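Local structure of adenosine deaminase (Burkholderia ambifaria, 4GXW) at residues I128-A133 with D172-N177; A82-L87 with T120-V125; D278-R283 with F318-F323. The protein is a zinc-dependent amidohydrolase of the adenosine and AMP deaminase family that probably deaminates a purine such as adenine or adenosine. All coordinates share one frame; numbering follows the deposited sequence.

Interaction 1 of 3, residues I128-A133 with D172-N177; sequences IPYADA and DWMKAN
Y130 and W173 lie against each other with their rings almost parallel, the planes only 12° apart, yet slid so far that the rings barely overlap. What fills the offset is a reciprocal pair of CH-pi contacts. W173 CB sits over the centre of the Y130 ring, 3.5 Å from its centroid, while Y130 CB lies 3.7 Å from the centroid of the five-membered ring of W173. Each methylene thus rests on the other residue's aromatic face. The tyrosine reaches across because its CG is anti to the backbone N (chi1 -176°). Farther out along the phenol, Y130 OH comes within 3.5 Å of M174 CG, a methylene of the flexible thioether chain; the hydroxyl itself hydrogen-bonds to Q134, on the next turn of its own helix. The contact joins the start of helix 130-148 to the C-terminal part of helix 164-176, two neighbouring helices on the outside of the TIM barrel, with strand 151-159 between them in the chain; P156 of that strand touches both Y130 and M174. N177, following A176, turns its amide back. ND2 donates to W173 O at 2.9 Å in a nearly straight bond (172°), with the acceptor in the amide plane, which fixes the rotation of the group. Held so, ND2 also lies 3.6 Å from Y130 CD1. OD1 of N177 approaches A131 CB at 3.4 Å, close enough that the small methyl of alanine suits the site. No direct hydrogen bond runs between the two segments, though N177 O is bound by Q134 NE2; a further link is one water that donates both to A131 O, at 2.8 Å, and to N177 OD1.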
ATOM      1  N   ILE A 128     -19.469   2.792 -14.274  1.00  9.50           N
ATOM      2  CA  ILE A 128     -19.218   4.220 -14.113  1.00 10.37           C
ATOM      3  C   ILE A 128     -18.120   4.627 -15.089  1.00  9.66           C
ATOM      4  O   ILE A 128     -17.019   4.083 -15.045  1.00 10.65           O
ATOM      5  CB  ILE A 128     -18.764   4.544 -12.684  1.00 10.52           C
ATOM      6  CG1 ILE A 128     -19.845   4.128 -11.677  1.00 12.77           C
ATOM      7  CG2 ILE A 128     -18.449   6.027 -12.548  1.00 13.65           C
ATOM      8  CD1 ILE A 128     -19.404   4.232 -10.225  1.00 14.67           C
ATOM      9  N   PRO A 129     -18.420   5.564 -15.998  1.00  9.80           N
ATOM     10  CA  PRO A 129     -17.418   5.960 -16.995  1.00 11.05           C
ATOM     11  C   PRO A 129     -16.116   6.447 -16.361  1.00  9.95           C
ATOM     12  O   PRO A 129     -16.146   7.108 -15.306  1.00  9.27           O
ATOM     13  CB  PRO A 129     -18.106   7.108 -17.740  1.00 11.62           C
ATOM     14  CG  PRO A 129     -19.569   6.801 -17.612  1.00 15.25           C
ATOM     15  CD  PRO A 129     -19.725   6.209 -16.231  1.00 11.12           C
ATOM     16  N   TYR A 130     -14.993   6.103 -16.996  1.00  9.04           N
ATOM     17  CA  TYR A 130     -13.674   6.449 -16.477  1.00  8.54           C
ATOM     18  C   TYR A 130     -13.576   7.930 -16.105  1.00  9.72           C
ATOM     19  O   TYR A 130     -13.113   8.279 -15.021  1.00  8.92           O
ATOM     20  CB  TYR A 130     -12.542   6.111 -17.472  1.00  9.32           C
ATOM     21  CG  TYR A 130     -11.200   6.386 -16.850  1.00  8.69           C
ATOM     22  CD1 TYR A 130     -10.615   7.647 -16.928  1.00 10.17           C
ATOM     23  CD2 TYR A 130     -10.543   5.407 -16.119  1.00  9.99           C
ATOM     24  CE1 TYR A 130      -9.418   7.923 -16.312  1.00  8.87           C
ATOM     25  CE2 TYR A 130      -9.337   5.667 -15.498  1.00  8.80           C
ATOM     26  CZ  TYR A 130      -8.779   6.926 -15.587  1.00  8.52           C
ATOM     27  OH  TYR A 130      -7.581   7.172 -14.951  1.00  9.97           O
ATOM     28  N   ALA A 131     -13.970   8.797 -17.031  1.00  8.88           N
ATOM     29  CA  ALA A 131     -13.795  10.237 -16.847  1.00  9.39           C
ATOM     30  C   ALA A 131     -14.484  10.733 -15.581  1.00  9.10           C
ATOM     31  O   ALA A 131     -13.936  11.544 -14.836  1.00  9.69           O
ATOM     32  CB  ALA A 131     -14.300  10.998 -18.067  1.00 10.65           C
ATOM     33  N   ASP A 132     -15.689  10.229 -15.336  1.00  8.98           N
ATOM     34  CA  ASP A 132     -16.442  10.614 -14.146  1.00 10.21           C
ATOM     35  C   ASP A 132     -15.844  10.026 -12.877  1.00  9.50           C
ATOM     36  O   ASP A 132     -15.799  10.681 -11.843  1.00  9.70           O
ATOM     37  CB  ASP A 132     -17.906  10.197 -14.284  1.00 11.99           C
ATOM     38  CG  ASP A 132     -18.578  10.840 -15.471  1.00 12.54           C
ATOM     39  OD1 ASP A 132     -18.282  12.027 -15.738  1.00 14.43           O
ATOM     40  OD2 ASP A 132     -19.396  10.170 -16.130  1.00 13.46           O
ATOM     41  N   ALA A 133     -15.382   8.783 -12.967  1.00  9.82           N
ATOM     42  CA  ALA A 133     -14.777   8.127 -11.813  1.00  9.42           C
ATOM     43  C   ALA A 133     -13.490   8.836 -11.394  1.00  9.25           C
ATOM     44  O   ALA A 133     -13.288   9.140 -10.214  1.00  9.29           O
ATOM     45  CB  ALA A 133     -14.508   6.664 -12.117  1.00  9.78           C
ATOM     46  N   ASP A 172      -4.979   4.278 -22.109  1.00 10.93           N
ATOM     47  CA  ASP A 172      -5.772   5.108 -23.024  1.00 11.24           C
ATOM     48  C   ASP A 172      -6.656   6.090 -22.237  1.00 11.57           C
ATOM     49  O   ASP A 172      -6.710   7.285 -22.536  1.00 11.41           O
ATOM     50  CB  ASP A 172      -6.651   4.238 -23.945  1.00 12.47           C
ATOM     51  CG  ASP A 172      -5.853   3.456 -24.981  1.00 18.23           C
ATOM     52  OD1 ASP A 172      -4.709   3.850 -25.298  1.00 17.37           O
ATOM     53  OD2 ASP A 172      -6.391   2.453 -25.502  1.00 21.86           O
ATOM     54  N   TRP A 173      -7.352   5.578 -21.228  1.00 10.61           N
ATOM     55  CA  TRP A 173      -8.186   6.431 -20.383  1.00 11.08           C
ATOM     56  C   TRP A 173      -7.376   7.528 -19.709  1.00  9.39           C
ATOM     57  O   TRP A 173      -7.806   8.680 -19.653  1.00 10.31           O
ATOM     58  CB  TRP A 173      -8.901   5.598 -19.318  1.00 12.21           C
ATOM     59  CG  TRP A 173     -10.077   4.834 -19.828  1.00 12.37           C
ATOM     60  CD1 TRP A 173     -10.956   5.230 -20.797  1.00 15.21           C
ATOM     61  CD2 TRP A 173     -10.512   3.542 -19.389  1.00 11.59           C
ATOM     62  NE1 TRP A 173     -11.912   4.257 -20.985  1.00 17.71           N
ATOM     63  CE2 TRP A 173     -11.654   3.210 -20.137  1.00 14.77           C
ATOM     64  CE3 TRP A 173     -10.047   2.639 -18.431  1.00 12.51           C
ATOM     65  CZ2 TRP A 173     -12.339   2.006 -19.959  1.00 18.08           C
ATOM     66  CZ3 TRP A 173     -10.729   1.447 -18.255  1.00 13.07           C
ATOM     67  CH2 TRP A 173     -11.852   1.137 -19.023  1.00 14.18           C
ATOM     68  N   MET A 174      -6.208   7.162 -19.190  1.00  8.93           N
ATOM     69  CA  MET A 174      -5.354   8.112 -18.478  1.00  9.40           C
ATOM     70  C   MET A 174      -4.878   9.233 -19.392  1.00 10.49           C
ATOM     71  O   MET A 174      -4.889  10.399 -19.002  1.00 11.64           O
ATOM     72  CB  MET A 174      -4.161   7.400 -17.835  1.00  9.85           C
ATOM     73  CG  MET A 174      -4.560   6.496 -16.665  1.00 11.11           C
ATOM     74  SD  MET A 174      -3.232   5.411 -16.126  1.00 10.54           S
ATOM     75  CE  MET A 174      -2.021   6.595 -15.528  1.00 12.42           C
ATOM     76  N   LYS A 175      -4.474   8.873 -20.609  1.00 10.60           N
ATOM     77  CA  LYS A 175      -4.042   9.857 -21.598  1.00 12.03           C
ATOM     78  C   LYS A 175      -5.144  10.847 -21.973  1.00 12.54           C
ATOM     79  O   LYS A 175      -4.863  12.012 -22.267  1.00 14.46           O
ATOM     80  CB  LYS A 175      -3.538   9.153 -22.863  1.00 12.34           C
ATOM     81  CG  LYS A 175      -2.166   8.525 -22.697  1.00 14.54           C
ATOM     82  CD  LYS A 175      -1.657   7.892 -23.992  1.00 18.33           C
ATOM     83  CE  LYS A 175      -2.276   6.522 -24.228  1.00 23.36           C
ATOM     84  NZ  LYS A 175      -1.542   5.743 -25.283  1.00 26.42           N
ATOM     85  N   ALA A 176      -6.390  10.374 -21.967  1.00 11.97           N
ATOM     86  CA  ALA A 176      -7.545  11.182 -22.347  1.00 13.26           C
ATOM     87  C   ALA A 176      -8.042  12.053 -21.196  1.00 13.52           C
ATOM     88  O   ALA A 176      -8.905  12.917 -21.389  1.00 16.34           O
ATOM     89  CB  ALA A 176      -8.674  10.271 -22.848  1.00 14.49           C
ATOM     90  N   ASN A 177      -7.512  11.812 -20.000  1.00 12.94           N
ATOM     91  CA  ASN A 177      -7.960  12.507 -18.797  1.00 12.73           C
ATOM     92  C   ASN A 177      -6.796  12.921 -17.912  1.00 13.72           C
ATOM     93  O   ASN A 177      -6.770  12.596 -16.728  1.00 15.97           O
ATOM     94  CB  ASN A 177      -8.886  11.606 -17.976  1.00 15.01           C
ATOM     95  CG  ASN A 177     -10.183  11.305 -18.681  1.00 17.80           C
ATOM     96  OD1 ASN A 177     -11.148  12.072 -18.583  1.00 20.42           O
ATOM     97  ND2 ASN A 177     -10.226  10.184 -19.395  1.00 13.00           N
TER
HETATM   98  O   HOH W   1     -11.791  13.076 -15.695  1.00 16.47           O

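Interaction 2 of 3, residues A82-L87 with T120-V125; sequences ALDRYL and TGTVRV
D84 meets G121 through its carboxylate: OD2 of D84 closes on the backbone of helix 119-126, 3.3 Å from G121 CA. Glycine suits the place, since the carboxylate occupies the side of CA where any side chain would stand. Water provides the hydrogen bonding between the two segments. One molecule donates to D84 OD1, at 2.8 Å, and to T122 OG1, at 2.7 Å; a second donates to the same D84 oxygen and accepts a weak bond from T122 OG1. D84 OD1 and T122 OG1 themselves stay 4.1 Å apart, so aspartate and threonine meet through solvent, and OG1 is also bound by W117 NE1. D84 O is hydrogen-bonded to S126 OG, just beyond the segments. The segments belong to helices 77-87 and 119-126, the latter directly following strand 110-117 of the TIM barrel; the axes of segments 82-87 and 120-125 run in the same general direction, inclined by 28°, and approach to 9.0 Å. Van der Waals packing takes over toward the C-terminal ends. V125 CG1, anti to the backbone N (chi1 177°), reaches 3.6 Å from R85 CA and also lies over the centre of the R85 guanidinium face, 3.8 Å from CZ. Arginine suits this exposed position because the flat guanidinium can lie over a methyl group.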
ATOM      1  N   ALA A  82     -16.698  -7.362  -4.353  1.00 10.67           N
ATOM      2  CA  ALA A  82     -18.057  -7.026  -3.923  1.00 10.08           C
ATOM      3  C   ALA A  82     -18.319  -5.516  -3.978  1.00  9.70           C
ATOM      4  O   ALA A  82     -19.415  -5.083  -4.339  1.00  9.76           O
ATOM      5  CB  ALA A  82     -18.330  -7.561  -2.518  1.00 12.02           C
ATOM      6  N   LEU A  83     -17.310  -4.717  -3.619  1.00  9.46           N
ATOM      7  CA  LEU A  83     -17.423  -3.261  -3.717  1.00  9.25           C
ATOM      8  C   LEU A  83     -17.707  -2.834  -5.162  1.00  9.04           C
ATOM      9  O   LEU A  83     -18.644  -2.069  -5.415  1.00  9.86           O
ATOM     10  CB  LEU A  83     -16.172  -2.573  -3.144  1.00  9.80           C
ATOM     11  CG  LEU A  83     -16.174  -2.416  -1.619  1.00  9.95           C
ATOM     12  CD1 LEU A  83     -14.765  -2.295  -1.082  1.00 12.40           C
ATOM     13  CD2 LEU A  83     -16.982  -1.196  -1.256  1.00 12.23           C
ATOM     14  N   ASP A  84     -16.924  -3.352  -6.111  1.00  8.89           N
ATOM     15  CA  ASP A  84     -17.141  -3.026  -7.522  1.00  9.58           C
ATOM     16  C   ASP A  84     -18.515  -3.467  -8.017  1.00 10.50           C
ATOM     17  O   ASP A  84     -19.199  -2.730  -8.722  1.00 11.40           O
ATOM     18  CB  ASP A  84     -16.094  -3.705  -8.422  1.00 10.04           C
ATOM     19  CG  ASP A  84     -14.758  -2.977  -8.467  1.00 11.16           C
ATOM     20  OD1 ASP A  84     -14.652  -1.817  -8.042  1.00 11.70           O
ATOM     21  OD2 ASP A  84     -13.789  -3.594  -8.964  1.00 17.15           O
ATOM     22  N   ARG A  85     -18.916  -4.686  -7.673  1.00  9.73           N
ATOM     23  CA  ARG A  85     -20.114  -5.255  -8.285  1.00 10.27           C
ATOM     24  C   ARG A  85     -21.419  -4.742  -7.678  1.00 11.55           C
ATOM     25  O   ARG A  85     -22.418  -4.612  -8.387  1.00 12.54           O
ATOM     26  CB  ARG A  85     -20.073  -6.792  -8.286  1.00 11.98           C
ATOM     27  CG  ARG A  85     -21.181  -7.430  -9.135  1.00 13.55           C
ATOM     28  CD  ARG A  85     -20.957  -8.920  -9.375  1.00 14.01           C
ATOM     29  NE  ARG A  85     -19.759  -9.177 -10.170  1.00 14.12           N
ATOM     30  CZ  ARG A  85     -19.685  -9.039 -11.489  1.00 14.10           C
ATOM     31  NH1 ARG A  85     -20.742  -8.635 -12.182  1.00 15.65           N
ATOM     32  NH2 ARG A  85     -18.545  -9.301 -12.117  1.00 12.95           N
ATOM     33  N   TYR A  86     -21.412  -4.440  -6.380  1.00 10.00           N
ATOM     34  CA  TYR A  86     -22.668  -4.142  -5.682  1.00 11.87           C
ATOM     35  C   TYR A  86     -22.752  -2.798  -4.958  1.00 11.89           C
ATOM     36  O   TYR A  86     -23.843  -2.235  -4.829  1.00 17.29           O
ATOM     37  CB  TYR A  86     -23.002  -5.261  -4.688  1.00 12.32           C
ATOM     38  CG  TYR A  86     -23.166  -6.615  -5.340  1.00 12.69           C
ATOM     39  CD1 TYR A  86     -24.223  -6.856  -6.201  1.00 15.27           C
ATOM     40  CD2 TYR A  86     -22.261  -7.640  -5.107  1.00 14.73           C
ATOM     41  CE1 TYR A  86     -24.389  -8.082  -6.810  1.00 15.78           C
ATOM     42  CE2 TYR A  86     -22.415  -8.880  -5.719  1.00 16.16           C
ATOM     43  CZ  TYR A  86     -23.482  -9.087  -6.569  1.00 18.38           C
ATOM     44  OH  TYR A  86     -23.655 -10.303  -7.185  1.00 18.28           O
ATOM     45  N   LEU A  87     -21.628  -2.287  -4.474  1.00 11.80           N
ATOM     46  CA  LEU A  87     -21.681  -1.164  -3.539  1.00 11.05           C
ATOM     47  C   LEU A  87     -21.391   0.197  -4.139  1.00 10.52           C
ATOM     48  O   LEU A  87     -22.034   1.186  -3.786  1.00 13.17           O
ATOM     49  CB  LEU A  87     -20.720  -1.375  -2.371  1.00 13.30           C
ATOM     50  CG  LEU A  87     -21.267  -2.040  -1.113  1.00 24.20           C
ATOM     51  CD1 LEU A  87     -21.501  -3.503  -1.389  1.00 21.15           C
ATOM     52  CD2 LEU A  87     -20.309  -1.840   0.057  1.00 26.26           C
ATOM     53  N   THR A 120     -10.726  -0.891 -14.276  1.00  9.05           N
ATOM     54  CA  THR A 120     -11.439  -1.917 -15.027  1.00  8.99           C
ATOM     55  C   THR A 120     -12.731  -2.322 -14.321  1.00  8.39           C
ATOM     56  O   THR A 120     -13.807  -2.330 -14.932  1.00  9.69           O
ATOM     57  CB  THR A 120     -10.561  -3.152 -15.290  1.00 10.06           C
ATOM     58  OG1 THR A 120      -9.377  -2.750 -15.984  1.00 10.22           O
ATOM     59  CG2 THR A 120     -11.310  -4.185 -16.117  1.00 12.11           C
ATOM     60  N   GLY A 121     -12.639  -2.630 -13.031  1.00  9.08           N
ATOM     61  CA  GLY A 121     -13.821  -2.959 -12.251  1.00 10.13           C
ATOM     62  C   GLY A 121     -14.838  -1.829 -12.237  1.00  9.43           C
ATOM     63  O   GLY A 121     -16.035  -2.055 -12.395  1.00 10.13           O
ATOM     64  N   THR A 122     -14.374  -0.601 -12.059  1.00  8.46           N
ATOM     65  CA  THR A 122     -15.283   0.532 -11.990  1.00  8.76           C
ATOM     66  C   THR A 122     -16.027   0.746 -13.311  1.00  8.68           C
ATOM     67  O   THR A 122     -17.248   0.917 -13.324  1.00  9.61           O
ATOM     68  CB  THR A 122     -14.516   1.794 -11.584  1.00  7.99           C
ATOM     69  OG1 THR A 122     -13.958   1.583 -10.280  1.00  9.96           O
ATOM     70  CG2 THR A 122     -15.434   3.006 -11.572  1.00 10.10           C
ATOM     71  N   VAL A 123     -15.294   0.747 -14.417  1.00  8.82           N
ATOM     72  CA  VAL A 123     -15.909   1.003 -15.719  1.00  9.43           C
ATOM     73  C   VAL A 123     -16.739  -0.188 -16.214  1.00  8.78           C
ATOM     74  O   VAL A 123     -17.892  -0.021 -16.621  1.00  9.75           O
ATOM     75  CB  VAL A 123     -14.854   1.393 -16.784  1.00 10.00           C
ATOM     76  CG1 VAL A 123     -15.517   1.623 -18.133  1.00 11.96           C
ATOM     77  CG2 VAL A 123     -14.094   2.640 -16.354  1.00 10.62           C
ATOM     78  N   ARG A 124     -16.161  -1.386 -16.157  1.00  9.01           N
ATOM     79  CA  ARG A 124     -16.803  -2.566 -16.736  1.00 10.57           C
ATOM     80  C   ARG A 124     -17.838  -3.211 -15.827  1.00 11.21           C
ATOM     81  O   ARG A 124     -18.815  -3.773 -16.313  1.00 13.69           O
ATOM     82  CB  ARG A 124     -15.767  -3.626 -17.118  1.00 10.24           C
ATOM     83  CG  ARG A 124     -14.590  -3.133 -17.945  1.00 12.01           C
ATOM     84  CD  ARG A 124     -15.001  -2.572 -19.292  1.00 14.53           C
ATOM     85  NE  ARG A 124     -13.812  -2.348 -20.113  1.00 14.97           N
ATOM     86  CZ  ARG A 124     -13.712  -1.443 -21.082  1.00 14.18           C
ATOM     87  NH1 ARG A 124     -14.734  -0.648 -21.369  1.00 16.31           N
ATOM     88  NH2 ARG A 124     -12.574  -1.333 -21.754  1.00 15.38           N
ATOM     89  N   VAL A 125     -17.606  -3.179 -14.517  1.00 10.93           N
ATOM     90  CA  VAL A 125     -18.505  -3.865 -13.593  1.00 11.23           C
ATOM     91  C   VAL A 125     -19.457  -2.883 -12.906  1.00 10.33           C
ATOM     92  O   VAL A 125     -20.671  -3.071 -12.958  1.00 11.90           O
ATOM     93  CB  VAL A 125     -17.733  -4.740 -12.582  1.00  8.94           C
ATOM     94  CG1 VAL A 125     -18.690  -5.385 -11.596  1.00 14.47           C
ATOM     95  CG2 VAL A 125     -16.934  -5.805 -13.319  1.00 13.41           C
TER
HETATM   96  O   HOH W   2     -15.869   0.592  -8.611  1.00 11.24           O
HETATM   97  O   HOH W   3     -12.177  -0.573  -8.450  1.00 16.32           O

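Interaction 3 of 3, residues D278-R283 with F318-F323; sequences DQWAER and FSHFGF
W280 holds CG anti to its backbone N (chi1 168°), whereas F321 holds CG anti to its carbonyl carbon (chi1 -67°), and these settings start the two side chains toward the place where F321 CZ meets the indole. The rings meet there as a T-shaped, edge-to-face pair, part of an aromatic cluster completed by H320. The cluster ties the short helix 280-283 to the chain leaving helix 310-319 in the C-terminal half of this TIM-barrel amidohydrolase. F321 CZ stands over one face of the indole, displaced toward its rim, 3.4 Å from W280 CH2; the planes are 71° apart. Tryptophan suits the site by presenting a broad face to one partner and an edge to another: H320 CD2 lies near the indole plane, 3.8 Å from W280 CZ3. The imidazole is fixed from both nitrogens. H320 ND1 shares a hydrogen bond of 2.7 Å with S319 OG, and NE2 donates to P10 O in the N-terminal part of the chain. A281, with only a methyl, lets the two backbones come near, its CA 6.0 Å from that of H320. The carbonyl oxygens A281 O and H320 O both accept from the guanidinium atom R287 NH2, a bridge from just outside the segments. Beside the A281 carbonyl the F321 ring packs obliquely, CD1 lying 3.6 Å from A281 O.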
ATOM      1  N   ASP A 278       4.081 -19.594  15.149  1.00 21.11           N
ATOM      2  CA  ASP A 278       5.335 -19.510  15.900  1.00 24.95           C
ATOM      3  C   ASP A 278       6.552 -19.208  15.014  1.00 22.92           C
ATOM      4  O   ASP A 278       7.659 -19.001  15.516  1.00 26.67           O
ATOM      5  CB  ASP A 278       5.563 -20.786  16.725  1.00 26.18           C
ATOM      6  CG  ASP A 278       6.189 -21.911  15.916  1.00 29.45           C
ATOM      7  OD1 ASP A 278       5.791 -22.119  14.753  1.00 34.38           O
ATOM      8  OD2 ASP A 278       7.074 -22.606  16.461  1.00 42.49           O
ATOM      9  N   GLN A 279       6.348 -19.170  13.701  1.00 19.25           N
ATOM     10  CA  GLN A 279       7.455 -18.928  12.778  1.00 20.15           C
ATOM     11  C   GLN A 279       7.218 -17.743  11.843  1.00 17.96           C
ATOM     12  O   GLN A 279       8.112 -17.353  11.095  1.00 17.17           O
ATOM     13  CB  GLN A 279       7.758 -20.186  11.954  1.00 21.35           C
ATOM     14  CG  GLN A 279       8.776 -21.126  12.589  1.00 28.46           C
ATOM     15  CD  GLN A 279       9.275 -22.173  11.614  1.00 34.63           C
ATOM     16  OE1 GLN A 279       8.551 -23.107  11.268  1.00 36.13           O
ATOM     17  NE2 GLN A 279      10.512 -22.015  11.152  1.00 33.95           N
ATOM     18  N   TRP A 280       6.017 -17.176  11.883  1.00 15.71           N
ATOM     19  CA  TRP A 280       5.650 -16.101  10.958  1.00 15.22           C
ATOM     20  C   TRP A 280       6.617 -14.912  10.985  1.00 14.08           C
ATOM     21  O   TRP A 280       7.164 -14.525   9.946  1.00 15.22           O
ATOM     22  CB  TRP A 280       4.208 -15.645  11.211  1.00 12.60           C
ATOM     23  CG  TRP A 280       3.851 -14.372  10.516  1.00 13.75           C
ATOM     24  CD1 TRP A 280       3.532 -14.215   9.197  1.00 11.15           C
ATOM     25  CD2 TRP A 280       3.769 -13.069  11.106  1.00 11.93           C
ATOM     26  NE1 TRP A 280       3.266 -12.892   8.931  1.00 11.93           N
ATOM     27  CE2 TRP A 280       3.405 -12.168  10.087  1.00 13.16           C
ATOM     28  CE3 TRP A 280       3.970 -12.581  12.399  1.00 14.50           C
ATOM     29  CZ2 TRP A 280       3.229 -10.804  10.323  1.00 12.27           C
ATOM     30  CZ3 TRP A 280       3.805 -11.225  12.631  1.00 16.34           C
ATOM     31  CH2 TRP A 280       3.442 -10.350  11.597  1.00 12.98           C
ATOM     32  N   ALA A 281       6.843 -14.342  12.161  1.00 13.82           N
ATOM     33  CA  ALA A 281       7.735 -13.189  12.266  1.00 15.00           C
ATOM     34  C   ALA A 281       9.166 -13.561  11.890  1.00 18.41           C
ATOM     35  O   ALA A 281       9.883 -12.773  11.268  1.00 18.65           O
ATOM     36  CB  ALA A 281       7.692 -12.607  13.663  1.00 20.28           C
ATOM     37  N   GLU A 282       9.579 -14.762  12.274  1.00 16.78           N
ATOM     38  CA  GLU A 282      10.937 -15.233  12.024  1.00 19.99           C
ATOM     39  C   GLU A 282      11.255 -15.508  10.556  1.00 20.99           C
ATOM     40  O   GLU A 282      12.368 -15.234  10.093  1.00 19.36           O
ATOM     41  CB  GLU A 282      11.191 -16.501  12.833  1.00 22.38           C
ATOM     42  CG  GLU A 282      11.350 -16.247  14.312  1.00 26.31           C
ATOM     43  CD  GLU A 282      12.610 -15.473  14.611  1.00 29.10           C
ATOM     44  OE1 GLU A 282      13.671 -15.840  14.054  1.00 31.67           O
ATOM     45  OE2 GLU A 282      12.541 -14.496  15.388  1.00 30.60           O
ATOM     46  N   ARG A 283      10.278 -16.048   9.828  1.00 17.76           N
ATOM     47  CA  ARG A 283      10.530 -16.567   8.485  1.00 19.57           C
ATOM     48  C   ARG A 283       9.981 -15.712   7.353  1.00 19.51           C
ATOM     49  O   ARG A 283      10.168 -16.036   6.178  1.00 21.97           O
ATOM     50  CB  ARG A 283       9.997 -17.990   8.352  1.00 18.96           C
ATOM     51  CG  ARG A 283      10.791 -19.007   9.153  1.00 23.10           C
ATOM     52  CD  ARG A 283      12.285 -18.923   8.843  1.00 29.39           C
ATOM     53  NE  ARG A 283      12.556 -19.063   7.413  1.00 35.18           N
ATOM     54  CZ  ARG A 283      12.747 -20.228   6.800  1.00 32.62           C
ATOM     55  NH1 ARG A 283      12.698 -21.359   7.492  1.00 30.04           N
ATOM     56  NH2 ARG A 283      12.982 -20.265   5.493  1.00 38.17           N
ATOM     57  N   PHE A 318       9.095  -2.750  14.212  1.00 10.64           N
ATOM     58  CA  PHE A 318       9.862  -2.679  15.450  1.00 12.21           C
ATOM     59  C   PHE A 318       9.509  -3.815  16.419  1.00 12.05           C
ATOM     60  O   PHE A 318      10.396  -4.433  17.008  1.00 13.61           O
ATOM     61  CB  PHE A 318       9.611  -1.309  16.095  1.00 13.16           C
ATOM     62  CG  PHE A 318      10.343  -1.082  17.393  1.00 14.94           C
ATOM     63  CD1 PHE A 318      11.613  -0.522  17.400  1.00 19.50           C
ATOM     64  CD2 PHE A 318       9.747  -1.393  18.608  1.00 15.53           C
ATOM     65  CE1 PHE A 318      12.281  -0.298  18.595  1.00 23.63           C
ATOM     66  CE2 PHE A 318      10.410  -1.168  19.803  1.00 16.83           C
ATOM     67  CZ  PHE A 318      11.680  -0.625  19.794  1.00 20.33           C
ATOM     68  N   SER A 319       8.221  -4.097  16.597  1.00 10.94           N
ATOM     69  CA  SER A 319       7.813  -5.035  17.642  1.00 13.67           C
ATOM     70  C   SER A 319       8.023  -6.494  17.257  1.00 11.28           C
ATOM     71  O   SER A 319       8.277  -7.327  18.115  1.00 14.73           O
ATOM     72  CB  SER A 319       6.340  -4.821  18.013  1.00 12.52           C
ATOM     73  OG  SER A 319       5.504  -5.064  16.894  1.00 12.16           O
ATOM     74  N   HIS A 320       7.881  -6.804  15.973  1.00 12.04           N
ATOM     75  CA  HIS A 320       7.904  -8.200  15.522  1.00 12.27           C
ATOM     76  C   HIS A 320       9.071  -8.555  14.610  1.00 12.07           C
ATOM     77  O   HIS A 320       9.536  -9.699  14.622  1.00 14.53           O
ATOM     78  CB  HIS A 320       6.603  -8.563  14.799  1.00 12.86           C
ATOM     79  CG  HIS A 320       5.417  -8.708  15.701  1.00 12.01           C
ATOM     80  ND1 HIS A 320       4.860  -7.648  16.388  1.00 12.91           N
ATOM     81  CD2 HIS A 320       4.673  -9.793  16.019  1.00 13.80           C
ATOM     82  CE1 HIS A 320       3.824  -8.075  17.089  1.00 12.43           C
ATOM     83  NE2 HIS A 320       3.688  -9.374  16.882  1.00 15.03           N
ATOM     84  N   PHE A 321       9.554  -7.595  13.830  1.00 12.69           N
ATOM     85  CA  PHE A 321      10.505  -7.922  12.776  1.00 13.93           C
ATOM     86  C   PHE A 321      11.958  -7.529  13.060  1.00 13.09           C
ATOM     87  O   PHE A 321      12.820  -7.637  12.179  1.00 16.50           O
ATOM     88  CB  PHE A 321       9.991  -7.424  11.424  1.00 14.57           C
ATOM     89  CG  PHE A 321       8.761  -8.153  10.973  1.00 10.56           C
ATOM     90  CD1 PHE A 321       8.868  -9.435  10.462  1.00 13.80           C
ATOM     91  CD2 PHE A 321       7.500  -7.596  11.118  1.00 12.49           C
ATOM     92  CE1 PHE A 321       7.744 -10.138  10.068  1.00 14.76           C
ATOM     93  CE2 PHE A 321       6.368  -8.291  10.727  1.00 12.41           C
ATOM     94  CZ  PHE A 321       6.492  -9.564  10.191  1.00 15.60           C
ATOM     95  N   GLY A 322      12.222  -7.110  14.291  1.00 13.52           N
ATOM     96  CA  GLY A 322      13.580  -6.880  14.745  1.00 16.46           C
ATOM     97  C   GLY A 322      14.255  -5.628  14.227  1.00 14.46           C
ATOM     98  O   GLY A 322      15.470  -5.492  14.346  1.00 15.36           O
ATOM     99  N   PHE A 323      13.489  -4.705  13.662  1.00 12.27           N
ATOM    100  CA  PHE A 323      14.097  -3.492  13.135  1.00 12.71           C
ATOM    101  C   PHE A 323      14.233  -2.440  14.221  1.00 14.23           C
ATOM    102  O   PHE A 323      13.313  -2.227  15.013  1.00 16.46           O
ATOM    103  CB  PHE A 323      13.313  -2.982  11.931  1.00 13.00           C
ATOM    104  CG  PHE A 323      13.366  -3.915  10.761  1.00 10.45           C
ATOM    105  CD1 PHE A 323      14.587  -4.243  10.180  1.00 10.77           C
ATOM    106  CD2 PHE A 323      12.210  -4.500  10.265  1.00  9.83           C
ATOM    107  CE1 PHE A 323      14.651  -5.122   9.101  1.00 12.56           C
ATOM    108  CE2 PHE A 323      12.263  -5.374   9.184  1.00 12.32           C
ATOM    109  CZ  PHE A 323      13.488  -5.686   8.608  1.00 12.78           C
TER

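In the fold
Interactions 1 and 2 form one continuous region, their centres 15 Å apart. Helices 119-126 and 130-148 are consecutive, and where they join I128 N lies 3.1 Å from T122 O, a probable hydrogen bond; V123 CG1 packs 3.7 Å from W173 CZ2, carrying the packing from one contact into the other. Interaction 3 lies on the opposite side of the chain's centre, its centre 42 Å from that of interaction 1 and 36 Å from that of interaction 2. The zinc, bound by H35, H37, H216 and D301, lies about 14 Å from the D84 side chain, and W280 is about 12 Å from D301, side chain to side chain.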